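Local coordinates for protein putative sortase (Streptococcus pneumoniae, PDB 2W1J) that probably acts as a pilus-associated sortase C, a cysteine transpeptidase that covalently links pilin subunits into the pneumococcal pilus fibre, at residues L35-G41 with L96-S100; N106-I112 with G168-L174; F9-K13 with H139-V144. All coordinates share one frame; numbering follows the deposited sequence. Where two conformers were deposited one is given.

Contact 1: L35-G41 with L96-S100; sequences LNNVVSG and LEGTS
The carboxamide of Asn37 and the carbonyl of Gly98 meet almost flat: Asn37 ND2 donates to Gly98 O at 2.9 Å (N-H...O 155°), with the nitrogen in the carbonyl plane and the oxygen close to the plane of the amide. On the other side of the amide group Asn37 OD1 accepts from Ile165 N, so both ends are gripped and the rotation of the group is fixed. Leu35 comes in beside it, its CD2 branch laid along the backbone from Gly98 to Ser100, 3.7 Å from Ser100 N; Ser100 itself turns its hydroxyl to His109 N. The loop after strand 93-95 opens with a type II beta turn from Leu96 to Thr99, with both the backbone N and OG1 of Thr99 bonded to Leu96 O. Gly98 occupies the third position of this turn with a positive phi of 102°, and its CA lies 3.2 Å from Val38 O, so local conformation and close packing both suit glycine. The contact joins the segment after helix 18-33 to the sortase domain, just before the region that forms the lid in class C sortases and probably does so here. Ser40 uses two donors on one acceptor: Ser40 N reaches Glu97 O at 3.1 Å and Ser40 OG reaches Glu97 O at 2.8 Å, both from the same face of the carbonyl. A chi1 of 44° sets the hydroxyl between its own N and carbonyl carbon, where it also takes a bond from a water that accepts from Glu97 N. Beside these polar bonds Val39 and Leu96 cross at about a right angle, Val39 CG1 against Leu96 CD2 at 3.8 Å, while the other branch, Leu96 CD1, rests against Gly41 O.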
ATOM      1  N   LEU A  35      14.868   7.726  -1.939  1.00  6.99           N
ATOM      2  CA  LEU A  35      14.395   6.478  -2.517  1.00  7.28           C
ATOM      3  C   LEU A  35      15.040   6.143  -3.856  1.00  6.75           C
ATOM      4  O   LEU A  35      15.039   6.956  -4.777  1.00  7.14           O
ATOM      5  CB  LEU A  35      12.883   6.540  -2.698  1.00  7.16           C
ATOM      6  CG  LEU A  35      12.238   5.309  -3.340  1.00  6.37           C
ATOM      7  CD1 LEU A  35      12.318   4.121  -2.405  1.00  9.25           C
ATOM      8  CD2 LEU A  35      10.791   5.617  -3.717  1.00  7.49           C
ATOM      9  N   ASN A  36      15.543   4.920  -3.968  1.00  7.23           N
ATOM     10  CA  ASN A  36      15.880   4.346  -5.261  1.00  7.74           C
ATOM     11  C   ASN A  36      14.597   3.775  -5.860  1.00  8.16           C
ATOM     12  O   ASN A  36      14.177   2.679  -5.500  1.00  7.14           O
ATOM     13  CB  ASN A  36      16.935   3.248  -5.108  1.00  8.99           C
ATOM     14  CG  ASN A  36      17.341   2.641  -6.436  1.00 11.12           C
ATOM     15  OD1 ASN A  36      17.304   3.304  -7.475  1.00 12.83           O
ATOM     16  ND2 ASN A  36      17.724   1.369  -6.412  1.00 12.58           N
ATOM     17  N   ASN A  37      13.976   4.539  -6.753  1.00 11.88           N
ATOM     18  CA  ASN A  37      12.605   4.267  -7.197  1.00 12.70           C
ATOM     19  C   ASN A  37      12.622   3.264  -8.346  1.00 13.65           C
ATOM     20  O   ASN A  37      12.385   3.602  -9.510  1.00 14.77           O
ATOM     21  CB  ASN A  37      11.925   5.589  -7.591  1.00 13.15           C
ATOM     22  CG  ASN A  37      10.433   5.455  -7.869  1.00 12.24           C
ATOM     23  OD1 ASN A  37       9.896   6.211  -8.681  1.00 13.70           O
ATOM     24  ND2 ASN A  37       9.749   4.551  -7.165  1.00 12.76           N
ATOM     25  N   VAL A  38      12.931   2.021  -7.991  1.00 13.63           N
ATOM     26  CA  VAL A  38      12.996   0.923  -8.943  1.00 14.81           C
ATOM     27  C   VAL A  38      12.169  -0.217  -8.376  1.00 14.48           C
ATOM     28  O   VAL A  38      12.421  -0.681  -7.261  1.00 14.35           O
ATOM     29  CB  VAL A  38      14.448   0.456  -9.169  1.00 14.86           C
ATOM     30  CG1 VAL A  38      14.481  -0.779 -10.063  1.00 15.99           C
ATOM     31  CG2 VAL A  38      15.281   1.582  -9.764  1.00 16.94           C
ATOM     32  N   VAL A  39      11.172  -0.655  -9.136  1.00 15.39           N
ATOM     33  CA  VAL A  39      10.246  -1.634  -8.606  1.00 16.05           C
ATOM     34  C   VAL A  39      10.929  -2.975  -8.435  1.00 15.96           C
ATOM     35  O   VAL A  39      11.574  -3.489  -9.352  1.00 15.12           O
ATOM     36  CB  VAL A  39       8.975  -1.760  -9.456  1.00 15.13           C
ATOM     37  CG1 VAL A  39       8.209  -3.029  -9.087  1.00 16.80           C
ATOM     38  CG2 VAL A  39       8.103  -0.530  -9.238  1.00 18.24           C
ATOM     39  N   SER A  40      10.805  -3.522  -7.232  1.00 16.92           N
ATOM     40  CA  SER A  40      11.464  -4.767  -6.873  1.00 17.24           C
ATOM     41  C   SER A  40      11.141  -5.888  -7.858  1.00 17.17           C
ATOM     42  O   SER A  40      12.034  -6.599  -8.315  1.00 17.48           O
ATOM     43  CB  SER A  40      11.069  -5.164  -5.449  1.00 17.68           C
ATOM     44  OG  SER A  40       9.675  -4.980  -5.247  1.00 20.00           O
ATOM     45  N   GLY A  41       9.866  -6.036  -8.200  1.00 16.39           N
ATOM     46  CA  GLY A  41       9.442  -7.088  -9.120  1.00 16.82           C
ATOM     47  C   GLY A  41       7.935  -7.297  -9.092  1.00 15.77           C
ATOM     48  O   GLY A  41       7.222  -6.630  -8.342  1.00 17.10           O
ATOM     49  N   LEU A  96       4.850  -2.497  -1.944  1.00  4.83           N
ATOM     50  CA  LEU A  96       5.775  -2.839  -3.013  1.00  5.20           C
ATOM     51  C   LEU A  96       7.127  -2.154  -2.827  1.00  5.49           C
ATOM     52  O   LEU A  96       7.260  -0.937  -2.976  1.00  5.59           O
ATOM     53  CB  LEU A  96       5.173  -2.483  -4.371  1.00  5.18           C
ATOM     54  CG  LEU A  96       5.901  -2.972  -5.632  1.00  5.68           C
ATOM     55  CD1 LEU A  96       6.052  -4.486  -5.651  1.00  8.66           C
ATOM     56  CD2 LEU A  96       5.172  -2.503  -6.880  1.00  6.76           C
ATOM     57  N   GLU A  97       8.146  -2.941  -2.498  1.00  5.59           N
ATOM     58  CA  GLU A  97       9.468  -2.380  -2.258  1.00  6.07           C
ATOM     59  C   GLU A  97       9.996  -1.717  -3.524  1.00  6.20           C
ATOM     60  O   GLU A  97       9.804  -2.228  -4.628  1.00  5.99           O
ATOM     61  CB  GLU A  97      10.435  -3.457  -1.754  1.00  6.32           C
ATOM     62  CG  GLU A  97      11.784  -2.894  -1.310  1.00  7.56           C
ATOM     63  CD  GLU A  97      12.656  -3.899  -0.571  1.00  8.92           C
ATOM     64  OE1 GLU A  97      12.280  -5.091  -0.497  1.00  8.85           O
ATOM     65  OE2 GLU A  97      13.726  -3.490  -0.063  1.00  9.25           O
ATOM     66  N   GLY A  98      10.629  -0.558  -3.361  1.00  5.27           N
ATOM     67  CA  GLY A  98      11.023   0.265  -4.496  1.00  5.24           C
ATOM     68  C   GLY A  98      10.084   1.441  -4.700  1.00  4.21           C
ATOM     69  O   GLY A  98      10.430   2.381  -5.406  1.00  4.91           O
ATOM     70  N   THR A  99       8.896   1.391  -4.093  1.00  4.66           N
ATOM     71  CA  THR A  99       7.959   2.516  -4.144  1.00  4.76           C
ATOM     72  C   THR A  99       8.009   3.302  -2.832  1.00  4.25           C
ATOM     73  O   THR A  99       8.590   2.852  -1.845  1.00  4.42           O
ATOM     74  CB  THR A  99       6.513   2.072  -4.507  1.00  4.67           C
ATOM     75  OG1 THR A  99       5.863   1.429  -3.398  1.00  4.80           O
ATOM     76  CG2 THR A  99       6.531   1.152  -5.729  1.00  5.43           C
ATOM     77  N   SER A 100       7.410   4.489  -2.809  1.00  3.93           N
ATOM     78  CA  SER A 100       7.477   5.347  -1.628  1.00  4.28           C
ATOM     79  C   SER A 100       6.791   4.691  -0.435  1.00  3.92           C
ATOM     80  O   SER A 100       5.753   4.022  -0.596  1.00  4.41           O
ATOM     81  CB  SER A 100       6.754   6.666  -1.900  1.00  5.02           C
ATOM     82  OG  SER A 100       7.214   7.308  -3.074  1.00  4.35           O
TER
HETATM   83  O   HOH W   1       8.094  -5.946  -2.720  1.00  5.69           O

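Contact 2: N106-I112 with G168-L174; sequences NSTHAVI and GHDYVTL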
ATOM      1  N   ASN A 106       4.444  15.685  -1.765  1.00  5.91           N
ATOM      2  CA  ASN A 106       4.595  15.943  -3.193  1.00  6.23           C
ATOM      3  C   ASN A 106       5.632  14.974  -3.782  1.00  6.93           C
ATOM      4  O   ASN A 106       6.569  14.560  -3.102  1.00  6.21           O
ATOM      5  CB  ASN A 106       4.992  17.411  -3.414  1.00  7.10           C
ATOM      6  CG  ASN A 106       4.729  17.896  -4.832  1.00  8.65           C
ATOM      7  OD1 ASN A 106       4.045  17.237  -5.621  1.00 11.92           O
ATOM      8  ND2 ASN A 106       5.258  19.071  -5.154  1.00 11.39           N
ATOM      9  N   SER A 107       5.462  14.596  -5.043  1.00  6.01           N
ATOM     10  CA  SER A 107       6.409  13.705  -5.707  1.00  6.42           C
ATOM     11  C   SER A 107       6.616  12.405  -4.925  1.00  6.17           C
ATOM     12  O   SER A 107       7.730  11.943  -4.705  1.00  6.73           O
ATOM     13  CB  SER A 107       7.728  14.434  -5.996  1.00  7.22           C
ATOM     14  OG  SER A 107       7.463  15.566  -6.810  1.00  9.31           O
ATOM     15  N   THR A 108       5.505  11.775  -4.547  1.00  5.23           N
ATOM     16  CA  THR A 108       5.563  10.480  -3.883  0.50  5.18           C
ATOM     17  C   THR A 108       4.561   9.530  -4.528  1.00  4.35           C
ATOM     18  O   THR A 108       3.521   9.958  -5.034  1.00  4.43           O
ATOM     19  CB  THR A 108       5.280  10.583  -2.369  0.50  5.27           C
ATOM     20  OG1 THR A 108       3.902  10.883  -2.156  0.50  4.79           O
ATOM     21  CG2 THR A 108       6.106  11.690  -1.739  0.50  6.64           C
ATOM     22  N   HIS A 109       4.892   8.239  -4.544  1.00  3.90           N
ATOM     23  CA  HIS A 109       3.979   7.230  -5.109  1.00  4.04           C
ATOM     24  C   HIS A 109       4.216   5.901  -4.407  1.00  4.56           C
ATOM     25  O   HIS A 109       5.217   5.218  -4.647  1.00  4.84           O
ATOM     26  CB  HIS A 109       4.180   7.078  -6.615  1.00  4.58           C
ATOM     27  CG  HIS A 109       3.111   6.274  -7.296  1.00  3.80           C
ATOM     28  ND1 HIS A 109       3.071   6.115  -8.664  1.00  4.31           N
ATOM     29  CD2 HIS A 109       2.021   5.624  -6.814  1.00  3.32           C
ATOM     30  CE1 HIS A 109       2.025   5.376  -8.994  1.00  5.02           C
ATOM     31  NE2 HIS A 109       1.364   5.077  -7.890  1.00  4.32           N
ATOM     32  N   ALA A 110       3.301   5.567  -3.506  1.00  4.66           N
ATOM     33  CA  ALA A 110       3.329   4.304  -2.786  1.00  4.31           C
ATOM     34  C   ALA A 110       2.411   3.311  -3.479  1.00  4.38           C
ATOM     35  O   ALA A 110       1.325   3.680  -3.921  1.00  4.61           O
ATOM     36  CB  ALA A 110       2.869   4.510  -1.344  1.00  5.44           C
ATOM     37  N   VAL A 111       2.842   2.053  -3.538  1.00  4.84           N
ATOM     38  CA  VAL A 111       2.031   1.001  -4.149  1.00  4.60           C
ATOM     39  C   VAL A 111       1.747  -0.073  -3.110  1.00  4.22           C
ATOM     40  O   VAL A 111       2.653  -0.542  -2.415  1.00  5.35           O
ATOM     41  CB  VAL A 111       2.707   0.416  -5.397  1.00  4.61           C
ATOM     42  CG1 VAL A 111       1.859  -0.708  -5.992  1.00  5.68           C
ATOM     43  CG2 VAL A 111       2.959   1.513  -6.432  1.00  5.77           C
ATOM     44  N   ILE A 112       0.468  -0.410  -2.970  1.00  4.03           N
ATOM     45  CA  ILE A 112      -0.020  -1.353  -1.968  1.00  4.69           C
ATOM     46  C   ILE A 112      -0.708  -2.496  -2.717  1.00  4.60           C
ATOM     47  O   ILE A 112      -1.565  -2.249  -3.564  1.00  4.22           O
ATOM     48  CB  ILE A 112      -0.999  -0.675  -0.978  1.00  5.22           C
ATOM     49  CG1 ILE A 112      -0.310   0.480  -0.237  1.00  6.94           C
ATOM     50  CG2 ILE A 112      -1.568  -1.710   0.007  1.00  6.23           C
ATOM     51  CD1 ILE A 112      -1.229   1.245   0.685  1.00 10.52           C
ATOM     52  N   GLY A 168       5.545  16.087  -8.852  1.00  9.55           N
ATOM     53  CA  GLY A 168       4.430  17.025  -8.705  1.00  9.44           C
ATOM     54  C   GLY A 168       3.107  16.415  -8.270  1.00  9.27           C
ATOM     55  O   GLY A 168       2.098  17.123  -8.166  1.00  9.61           O
ATOM     56  N   HIS A 169       3.108  15.106  -8.003  1.00  7.83           N
ATOM     57  CA  HIS A 169       1.911  14.392  -7.565  1.00  6.99           C
ATOM     58  C   HIS A 169       2.178  13.553  -6.316  1.00  6.71           C
ATOM     59  O   HIS A 169       3.302  13.118  -6.055  1.00  7.14           O
ATOM     60  CB  HIS A 169       1.365  13.522  -8.704  1.00  7.37           C
ATOM     61  CG  HIS A 169       0.959  14.303  -9.922  1.00  8.27           C
ATOM     62  ND1 HIS A 169      -0.335  14.735 -10.130  1.00 11.96           N
ATOM     63  CD2 HIS A 169       1.674  14.730 -10.991  1.00 11.46           C
ATOM     64  CE1 HIS A 169      -0.396  15.405 -11.269  1.00 11.70           C
ATOM     65  NE2 HIS A 169       0.808  15.408 -11.815  1.00 12.34           N
ATOM     66  N   ASP A 170       1.105  13.321  -5.565  1.00  5.36           N
ATOM     67  CA  ASP A 170       1.103  12.482  -4.367  1.00  4.64           C
ATOM     68  C   ASP A 170       0.080  11.381  -4.651  1.00  4.43           C
ATOM     69  O   ASP A 170      -1.130  11.615  -4.566  1.00  5.15           O
ATOM     70  CB  ASP A 170       0.675  13.356  -3.169  1.00  4.85           C
ATOM     71  CG  ASP A 170       0.621  12.609  -1.839  1.00  4.81           C
ATOM     72  OD1 ASP A 170       0.596  11.354  -1.816  1.00  4.86           O
ATOM     73  OD2 ASP A 170       0.568  13.306  -0.783  1.00  4.34           O
ATOM     74  N   TYR A 171       0.575  10.205  -5.034  1.00  4.51           N
ATOM     75  CA  TYR A 171      -0.258   9.094  -5.508  1.00  4.03           C
ATOM     76  C   TYR A 171      -0.112   7.861  -4.624  1.00  4.09           C
ATOM     77  O   TYR A 171       0.964   7.581  -4.089  1.00  4.41           O
ATOM     78  CB  TYR A 171       0.179   8.684  -6.917  1.00  4.57           C
ATOM     79  CG  TYR A 171      -0.222   9.585  -8.061  1.00  4.23           C
ATOM     80  CD1 TYR A 171      -1.535  10.021  -8.220  1.00  5.93           C
ATOM     81  CD2 TYR A 171       0.704   9.915  -9.059  1.00  6.25           C
ATOM     82  CE1 TYR A 171      -1.902  10.806  -9.324  1.00  5.45           C
ATOM     83  CE2 TYR A 171       0.346  10.687 -10.157  1.00  6.65           C
ATOM     84  CZ  TYR A 171      -0.959  11.124 -10.284  1.00  6.12           C
ATOM     85  OH  TYR A 171      -1.310  11.890 -11.380  1.00  8.05           O
ATOM     86  N   VAL A 172      -1.197   7.103  -4.502  1.00  3.78           N
ATOM     87  CA  VAL A 172      -1.124   5.727  -4.022  1.00  4.07           C
ATOM     88  C   VAL A 172      -1.845   4.875  -5.060  1.00  3.93           C
ATOM     89  O   VAL A 172      -2.955   5.215  -5.486  1.00  4.94           O
ATOM     90  CB  VAL A 172      -1.778   5.552  -2.633  1.00  4.08           C
ATOM     91  CG1 VAL A 172      -1.932   4.073  -2.284  1.00  4.85           C
ATOM     92  CG2 VAL A 172      -0.951   6.266  -1.570  1.00  5.08           C
ATOM     93  N   THR A 173      -1.204   3.786  -5.475  1.00  3.71           N
ATOM     94  CA  THR A 173      -1.842   2.812  -6.356  1.00  4.17           C
ATOM     95  C   THR A 173      -2.082   1.516  -5.598  1.00  4.17           C
ATOM     96  O   THR A 173      -1.198   1.008  -4.895  1.00  4.81           O
ATOM     97  CB  THR A 173      -0.996   2.560  -7.619  1.00  4.76           C
ATOM     98  OG1 THR A 173      -0.948   3.769  -8.389  1.00  5.09           O
ATOM     99  CG2 THR A 173      -1.563   1.421  -8.483  1.00  6.37           C
ATOM    100  N   LEU A 174      -3.301   1.005  -5.741  1.00  4.25           N
ATOM    101  CA  LEU A 174      -3.701  -0.299  -5.235  1.00  4.60           C
ATOM    102  C   LEU A 174      -3.595  -1.287  -6.393  1.00  4.39           C
ATOM    103  O   LEU A 174      -4.158  -1.066  -7.471  1.00  4.97           O
ATOM    104  CB  LEU A 174      -5.119  -0.224  -4.672  1.00  5.84           C
ATOM    105  CG  LEU A 174      -5.371   0.959  -3.728  1.00  4.65           C
ATOM    106  CD1 LEU A 174      -6.817   0.931  -3.261  1.00  6.15           C
ATOM    107  CD2 LEU A 174      -4.436   0.910  -2.541  1.00  7.18           C
TER
HETATM  108  O   HOH W   2       2.338   8.672  -1.946  1.00  4.25           O
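His109 and Thr173 join their side chains across two parallel strands, His109 NE2 lying 2.7 Å from Thr173 OG1 in a hydrogen bond whose direction is open. The second ring nitrogen, ND1, is bonded to Leu164 O, so both polar corners of this buried imidazole are engaged. With CG anti to the backbone N (chi1 -169°), the ring leans over the neighbouring strand and receives Tyr171 CB on one face, 3.8 Å from its centroid. The Tyr171 ring then turns an edge toward the imidazole, the planes inclined at 59°, and makes a cation-pi contact with Arg190. Below them runs a regular parallel ladder. Thr108 N donates to His169 O, Tyr171 N to Thr108 O, Ala110 N to Tyr171 O at 3.1 Å, Thr173 N to Ala110 O, and Ile112 N to Thr173 O at 2.9 Å. The amide of Val111 faces the other way and is taken up by Thr99 OG1. Where the ladder begins, Ser107 OG accepts from Gly168 N at 2.8 Å along a nearly straight path (171°). Tyr171 O has a further donor in a water 2.8 Å away; the same water donates to Thr108 OG1, which is bonded to Gly105 O. Asp170 finds its partners outside the pair of strands: OD2 forms a salt bridge with Arg193 and accepts from Gly105 N, and OD1 pairs with Tyr147 OH. On the face that also carries Asp170, the side chains of Ala110, Ile112, Val172 and Leu174 make apolar contacts, Ile112 CB lying 4.1 Å from Leu174 CD2. In sortases this strand pair leads to the catalytic histidine and cysteine, and the same arrangement is likely here. With one face covered and both nitrogens supplied with partners, the buried His109 imidazole has little freedom to rotate.

Contact 3: F9-K13 with H139-V144; sequences FDKEK and HNIKEV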
ATOM      1  N   PHE A   9      -3.330  -2.254  15.656  1.00 18.00           N
ATOM      2  CA  PHE A   9      -2.566  -1.125  15.142  1.00 17.46           C
ATOM      3  C   PHE A   9      -3.089   0.215  15.650  1.00 17.74           C
ATOM      4  O   PHE A   9      -2.324   1.050  16.130  1.00 17.02           O
ATOM      5  CB  PHE A   9      -2.534  -1.120  13.614  1.00 17.29           C
ATOM      6  CG  PHE A   9      -1.735   0.015  13.045  1.00 16.29           C
ATOM      7  CD1 PHE A   9      -0.384  -0.136  12.796  1.00 16.87           C
ATOM      8  CD2 PHE A   9      -2.329   1.241  12.793  1.00 16.35           C
ATOM      9  CE1 PHE A   9       0.363   0.909  12.292  1.00 15.84           C
ATOM     10  CE2 PHE A   9      -1.586   2.300  12.279  1.00 15.51           C
ATOM     11  CZ  PHE A   9      -0.239   2.127  12.024  1.00 15.93           C
ATOM     12  N   ASP A  10      -4.394   0.427  15.548  1.00 18.20           N
ATOM     13  CA  ASP A  10      -4.970   1.693  15.991  1.00 17.95           C
ATOM     14  C   ASP A  10      -4.820   1.913  17.499  1.00 18.39           C
ATOM     15  O   ASP A  10      -4.543   3.023  17.946  1.00 18.65           O
ATOM     16  CB  ASP A  10      -6.437   1.803  15.572  1.00 18.49           C
ATOM     17  CG  ASP A  10      -6.611   1.910  14.066  1.00 19.22           C
ATOM     18  OD1 ASP A  10      -5.627   2.200  13.346  1.00 18.01           O
ATOM     19  OD2 ASP A  10      -7.748   1.704  13.604  1.00 20.80           O
ATOM     20  N   LYS A  11      -5.014   0.855  18.284  1.00 18.14           N
ATOM     21  CA  LYS A  11      -4.846   0.944  19.734  1.00 18.19           C
ATOM     22  C   LYS A  11      -3.409   1.306  20.093  1.00 18.31           C
ATOM     23  O   LYS A  11      -3.167   2.207  20.901  1.00 19.02           O
ATOM     24  CB  LYS A  11      -5.248  -0.374  20.404  1.00 18.49           C
ATOM     25  CG  LYS A  11      -5.077  -0.390  21.917  1.00 19.69           C
ATOM     26  CD  LYS A  11      -5.700  -1.640  22.528  1.00 21.99           C
ATOM     27  CE  LYS A  11      -5.418  -1.734  24.020  1.00 24.10           C
ATOM     28  NZ  LYS A  11      -6.076  -2.918  24.641  1.00 26.07           N
ATOM     29  N   GLU A  12      -2.453   0.605  19.490  1.00 18.19           N
ATOM     30  CA  GLU A  12      -1.042   0.849  19.778  1.00 18.60           C
ATOM     31  C   GLU A  12      -0.589   2.208  19.256  1.00 18.15           C
ATOM     32  O   GLU A  12       0.173   2.915  19.913  1.00 18.47           O
ATOM     33  CB  GLU A  12      -0.174  -0.255  19.177  1.00 19.04           C
ATOM     34  CG  GLU A  12      -0.244  -1.567  19.940  1.00 20.28           C
ATOM     35  CD  GLU A  12       0.272  -1.459  21.366  1.00 22.66           C
ATOM     36  OE1 GLU A  12       1.316  -0.805  21.587  1.00 24.69           O
ATOM     37  OE2 GLU A  12      -0.360  -2.046  22.269  1.00 24.61           O
ATOM     38  N   LYS A  13      -1.059   2.571  18.070  1.00 17.49           N
ATOM     39  CA  LYS A  13      -0.797   3.895  17.525  1.00 17.97           C
ATOM     40  C   LYS A  13      -1.173   4.963  18.548  1.00 18.91           C
ATOM     41  O   LYS A  13      -0.437   5.930  18.766  1.00 19.85           O
ATOM     42  CB  LYS A  13      -1.630   4.081  16.258  1.00 17.55           C
ATOM     43  CG  LYS A  13      -1.647   5.485  15.680  1.00 17.49           C
ATOM     44  CD  LYS A  13      -2.400   5.498  14.357  1.00 15.71           C
ATOM     45  CE  LYS A  13      -2.772   6.908  13.946  1.00 15.84           C
ATOM     46  NZ  LYS A  13      -3.333   6.920  12.572  1.00 13.78           N
ATOM     47  N   HIS A 139      -3.802   4.643   6.542  1.00  4.97           N
ATOM     48  CA  HIS A 139      -3.518   4.916   7.947  1.00  5.33           C
ATOM     49  C   HIS A 139      -2.071   4.584   8.232  1.00  5.36           C
ATOM     50  O   HIS A 139      -1.615   3.487   7.902  1.00  5.91           O
ATOM     51  CB  HIS A 139      -4.374   4.018   8.844  1.00  5.28           C
ATOM     52  CG  HIS A 139      -5.853   4.226   8.706  1.00  5.17           C
ATOM     53  ND1 HIS A 139      -6.634   4.662   9.754  1.00  7.11           N
ATOM     54  CD2 HIS A 139      -6.695   4.033   7.662  1.00  6.38           C
ATOM     55  CE1 HIS A 139      -7.895   4.734   9.360  1.00  7.63           C
ATOM     56  NE2 HIS A 139      -7.960   4.359   8.094  1.00  6.69           N
ATOM     57  N   ASN A 140      -1.359   5.513   8.856  1.00  4.59           N
ATOM     58  CA  ASN A 140      -0.007   5.231   9.324  1.00  4.53           C
ATOM     59  C   ASN A 140       0.129   5.660  10.783  1.00  4.33           C
ATOM     60  O   ASN A 140      -0.860   6.080  11.386  1.00  4.55           O
ATOM     61  CB  ASN A 140       1.062   5.824   8.390  1.00  4.75           C
ATOM     62  CG  ASN A 140       1.026   7.336   8.339  1.00  4.77           C
ATOM     63  OD1 ASN A 140       0.769   7.998   9.346  1.00  4.62           O
ATOM     64  ND2 ASN A 140       1.307   7.893   7.171  1.00  5.20           N
ATOM     65  N   ILE A 141       1.321   5.544  11.356  1.00  4.29           N
ATOM     66  CA  ILE A 141       1.483   5.859  12.771  1.00  4.50           C
ATOM     67  C   ILE A 141       1.166   7.313  13.115  1.00  4.47           C
ATOM     68  O   ILE A 141       0.855   7.623  14.266  1.00  6.06           O
ATOM     69  CB  ILE A 141       2.891   5.515  13.302  1.00  4.47           C
ATOM     70  CG1 ILE A 141       3.974   6.135  12.409  1.00  5.64           C
ATOM     71  CG2 ILE A 141       3.051   4.007  13.399  1.00  5.46           C
ATOM     72  CD1 ILE A 141       5.382   6.064  12.997  1.00  7.89           C
ATOM     73  N   LYS A 142       1.274   8.201  12.134  1.00  4.24           N
ATOM     74  CA  LYS A 142       1.067   9.629  12.351  1.00  4.61           C
ATOM     75  C   LYS A 142      -0.381  10.074  12.146  1.00  4.18           C
ATOM     76  O   LYS A 142      -0.897  10.881  12.921  1.00  4.70           O
ATOM     77  CB  LYS A 142       1.987  10.423  11.417  1.00  4.73           C
ATOM     78  CG  LYS A 142       1.797  11.942  11.471  1.00  6.52           C
ATOM     79  CD  LYS A 142       2.688  12.630  10.444  1.00 11.31           C
ATOM     80  CE  LYS A 142       2.340  14.100  10.296  1.00 14.22           C
ATOM     81  NZ  LYS A 142       3.119  14.723   9.184  1.00 18.46           N
ATOM     82  N   GLU A 143      -1.034   9.572  11.104  1.00  4.56           N
ATOM     83  CA  GLU A 143      -2.282  10.193  10.659  1.00  4.89           C
ATOM     84  C   GLU A 143      -3.036   9.282   9.703  1.00  5.11           C
ATOM     85  O   GLU A 143      -2.578   8.181   9.379  1.00  6.19           O
ATOM     86  CB  GLU A 143      -1.990  11.536   9.977  1.00  4.75           C
ATOM     87  CG  GLU A 143      -1.168  11.391   8.700  1.00  6.12           C
ATOM     88  CD  GLU A 143      -0.736  12.722   8.123  1.00  7.23           C
ATOM     89  OE1 GLU A 143      -1.470  13.726   8.282  1.00 11.01           O
ATOM     90  OE2 GLU A 143       0.352  12.780   7.527  1.00  8.97           O
ATOM     91  N   VAL A 144      -4.192   9.759   9.259  1.00  4.85           N
ATOM     92  CA  VAL A 144      -4.937   9.118   8.191  1.00  5.33           C
ATOM     93  C   VAL A 144      -4.854  10.024   6.967  1.00  4.66           C
ATOM     94  O   VAL A 144      -5.082  11.233   7.069  1.00  6.26           O
ATOM     95  CB  VAL A 144      -6.410   8.933   8.603  1.00  5.84           C
ATOM     96  CG1 VAL A 144      -7.187   8.231   7.494  1.00  7.66           C
ATOM     97  CG2 VAL A 144      -6.499   8.142   9.901  1.00  7.45           C
TER
HETATM   98  O   HOH W   3      -5.344   4.995  12.245  1.00  5.70           O
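Lys13 of helix 5-15 reaches the carbonyl of Asn140 in the turn between strands 135-139 and 144-155, and this carries the polar part of the contact. With CG anti to the backbone N (chi1 171°) and every later torsion also near 180°, the chain lies across the turn, Lys13 CG 3.6 Å from Ile141 O. Its ammonium end then donates, Lys13 NZ to Asn140 O at 2.9 Å, and the C=O...N angle of 174° makes the approach almost head-on. Water continues the network: a single molecule accepts from Lys13 NZ at 2.8 Å, donates to Asp10 OD1, and is hydrogen-bonded to His139 ND1 at the edge of the imidazole. Asp10 OD1 is also bonded to His68, and His139 NE2 to Glu70, which ties the helix and the turn to strand 65-71. Within the turn, Asn140 OD1 forms an Asx turn with Lys142 N at 2.8 Å and, by also accepting from Glu143 N at 3.0 Å on the opposite face of its carbonyl plane, an Asx motif. This shapes the peptide whose oxygen receives the lysine. Apolar contact is smaller. Phe9 presents its ring edge to the Asn140-Ile141 peptide, and Phe9 CZ lies 4.0 Å from Ile141 CG2; Ile141 also packs on Met25 of helix 18-33. The contact therefore docks the N-terminal helix onto a beta hairpin of the sortase domain. The lysine charge, met by a carbonyl and a water, is probably stabilised by their dipoles, with the Asp10 carboxylate acting across the water.

How the contacts relate
Contact 2 is the core pairing, a parallel ladder within the sheet; contacts 1 and 3 are partly buried and bring the N-terminal region onto the sortase domain. Contacts 1 and 2 touch: the loop 96-100 borders strand 108-112 on its other side, with a backbone bond from Leu96 to Val111, so the loop that receives 35-41 is itself carried by the sheet. Contact 3 lies apart, touching neither. Their chemistry differs accordingly: repeated backbone bonds in contact 2, in contact 1 an amide and a serine on turn carbonyls, in contact 3 a charged lysine on one, with a water linking it to a carboxylate and a histidine.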